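Local coordinates for beta-phenylalanine aminotransferase (Variovorax paradoxus, PDB 4AO9), which uses pyridoxal-5'-phosphate to catalyse amino-group transfer from beta-phenylalanine, as a class-III aminotransferase, at residues A245-E248 with S249-Q252. Sequence-based numbering, arbitrary orientation.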
ATOM      1  N   ALA A 245     -29.023 -13.284  -1.367  1.00 12.63           N
ATOM      2  CA  ALA A 245     -29.711 -12.319  -2.223  1.00 12.05           C
ATOM      3  C   ALA A 245     -28.711 -11.538  -3.078  1.00 11.30           C
ATOM      4  O   ALA A 245     -28.977 -11.263  -4.246  1.00 11.63           O
ATOM      5  CB  ALA A 245     -30.584 -11.376  -1.403  1.00 12.97           C
ATOM      6  N   LEU A 246     -27.553 -11.203  -2.505  1.00 11.04           N
ATOM      7  CA  LEU A 246     -26.519 -10.500  -3.270  1.00  9.99           C
ATOM      8  C   LEU A 246     -25.953 -11.356  -4.406  1.00  9.89           C
ATOM      9  O   LEU A 246     -25.785 -10.880  -5.528  1.00  9.56           O
ATOM     10  CB  LEU A 246     -25.384 -10.047  -2.339  1.00  9.46           C
ATOM     11  CG  LEU A 246     -25.774  -9.102  -1.203  1.00  9.82           C
ATOM     12  CD1 LEU A 246     -24.513  -8.575  -0.530  1.00  8.96           C
ATOM     13  CD2 LEU A 246     -26.675  -7.946  -1.657  1.00 10.15           C
ATOM     14  N   ARG A 247     -25.659 -12.619  -4.109  1.00 10.26           N
ATOM     15  CA  ARG A 247     -25.151 -13.538  -5.111  1.00 10.10           C
ATOM     16  C   ARG A 247     -26.171 -13.717  -6.234  1.00 10.04           C
ATOM     17  O   ARG A 247     -25.833 -13.610  -7.419  1.00 10.92           O
ATOM     18  CB  ARG A 247     -24.765 -14.886  -4.462  1.00 10.08           C
ATOM     19  CG  ARG A 247     -24.389 -16.010  -5.444  1.00 10.16           C
ATOM     20  CD  ARG A 247     -23.037 -15.781  -6.140  1.00  9.81           C
ATOM     21  NE  ARG A 247     -23.143 -14.830  -7.253  1.00  8.78           N
ATOM     22  CZ  ARG A 247     -22.108 -14.328  -7.923  1.00  9.35           C
ATOM     23  NH1 ARG A 247     -20.857 -14.654  -7.593  1.00 10.96           N
ATOM     24  NH2 ARG A 247     -22.323 -13.470  -8.918  1.00  9.70           N
ATOM     25  N   GLU A 248     -27.429 -13.951  -5.856  1.00 10.35           N
ATOM     26  CA  GLU A 248     -28.463 -14.165  -6.860  1.00 11.07           C
ATOM     27  C   GLU A 248     -28.713 -12.932  -7.726  1.00 10.72           C
ATOM     28  O   GLU A 248     -28.828 -13.044  -8.949  1.00 10.66           O
ATOM     29  CB  GLU A 248     -29.756 -14.635  -6.204  1.00 11.95           C
ATOM     30  CG  GLU A 248     -29.659 -16.064  -5.704  1.00 14.99           C
ATOM     31  CD  GLU A 248     -30.859 -16.514  -4.880  1.00 17.97           C
ATOM     32  OE1 GLU A 248     -31.855 -15.759  -4.765  1.00 20.27           O
ATOM     33  OE2 GLU A 248     -30.786 -17.638  -4.333  1.00 20.12           O
ATOM     34  N   SER A 249     -28.801 -11.771  -7.079  1.00 10.87           N
ATOM     35  CA  SER A 249     -29.068 -10.513  -7.779  1.00 11.61           C
ATOM     36  C   SER A 249     -27.913 -10.132  -8.716  1.00 10.36           C
ATOM     37  O   SER A 249     -28.145  -9.744  -9.863  1.00 10.62           O
ATOM     38  CB  SER A 249     -29.351  -9.393  -6.772  1.00 12.06           C
ATOM     39  OG  SER A 249     -30.491  -9.704  -5.980  1.00 15.53           O
ATOM     40  N   ALA A 250     -26.675 -10.269  -8.235  1.00 10.07           N
ATOM     41  CA  ALA A 250     -25.513  -9.989  -9.067  1.00  9.49           C
ATOM     42  C   ALA A 250     -25.514 -10.877 -10.311  1.00  9.22           C
ATOM     43  O   ALA A 250     -25.348 -10.399 -11.423  1.00  8.81           O
ATOM     44  CB  ALA A 250     -24.221 -10.162  -8.276  1.00  9.52           C
ATOM     45  N   THR A 251     -25.734 -12.174 -10.118  1.00  9.36           N
ATOM     46  CA  THR A 251     -25.815 -13.082 -11.262  1.00  9.98           C
ATOM     47  C   THR A 251     -26.932 -12.692 -12.227  1.00 10.12           C
ATOM     48  O   THR A 251     -26.726 -12.666 -13.437  1.00 10.20           O
ATOM     49  CB  THR A 251     -25.976 -14.525 -10.784  1.00  9.87           C
ATOM     50  OG1 THR A 251     -24.811 -14.870 -10.012  1.00 11.14           O
ATOM     51  CG2 THR A 251     -26.093 -15.483 -11.951  1.00 11.46           C
ATOM     52  N   GLN A 252     -28.101 -12.370 -11.682  1.00 10.19           N
ATOM     53  CA  GLN A 252     -29.244 -12.016 -12.524  1.00 11.10           C
ATOM     54  C   GLN A 252     -28.965 -10.825 -13.435  1.00 10.68           C
ATOM     55  O   GLN A 252     -29.352 -10.838 -14.613  1.00 11.84           O
ATOM     56  CB  GLN A 252     -30.479 -11.726 -11.676  1.00 11.10           C
ATOM     57  CG  GLN A 252     -31.729 -11.426 -12.519  1.00 15.75           C
ATOM     58  CD  GLN A 252     -32.952 -11.043 -11.699  1.00 20.80           C
ATOM     59  OE1 GLN A 252     -33.591 -10.021 -11.967  1.00 24.39           O
ATOM     60  NE2 GLN A 252     -33.289 -11.859 -10.704  1.00 21.83           N
TER
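Ala245 O takes two bonds from Ser249, one from the backbone N at 2.9 Å and one from the hydroxyl OG at 2.8 Å, and the two donors approach from opposite faces of the carbonyl plane. The hydroxyl gets there because OG stands anti to its own carbonyl carbon, beside the backbone N (chi1 -61°), folded back over the preceding turn. With an alanine here the second bond to Ala245 O would probably be lost, leaving that carbonyl with the amide of the helix turn as its remaining donor within 245-252. Leu246 O accepts Ala250 N, and Ala250 CB rests 3.2 Å from the same oxygen; the leucine side chain itself turns to Ala210 and Leu257. Arg247 O receives Thr251 N in a fairly straight bond (168°). The Arg247 side chain, bent at chi2 and chi3, brings the guanidinium obliquely past the threonine hydroxyl, with Arg247 NH2 3.1 Å from Thr251 OG1, while Thr251 N lies in plane at the guanidinium edge. Arg247 NH2 also passes 3.9 Å from Ala250 CB. Arg247 NH1 is held from outside the helix, by a hydrogen bond to Arg279 O and a salt bridge to Asp281. Glu248 O accepts Gln252 N at 2.9 Å, whereas its carboxylate reaches back to Gln244 and across to Arg211 of helix 207-216. Four successive i to i+4 backbone bonds mark a regular alpha-helix, 240-253, the serine adding a common side-chain bond one turn back; it packs against helix 207-216 and strand 256-260 of the seven-stranded mixed sheet, as in fold type I PLP-dependent enzymes.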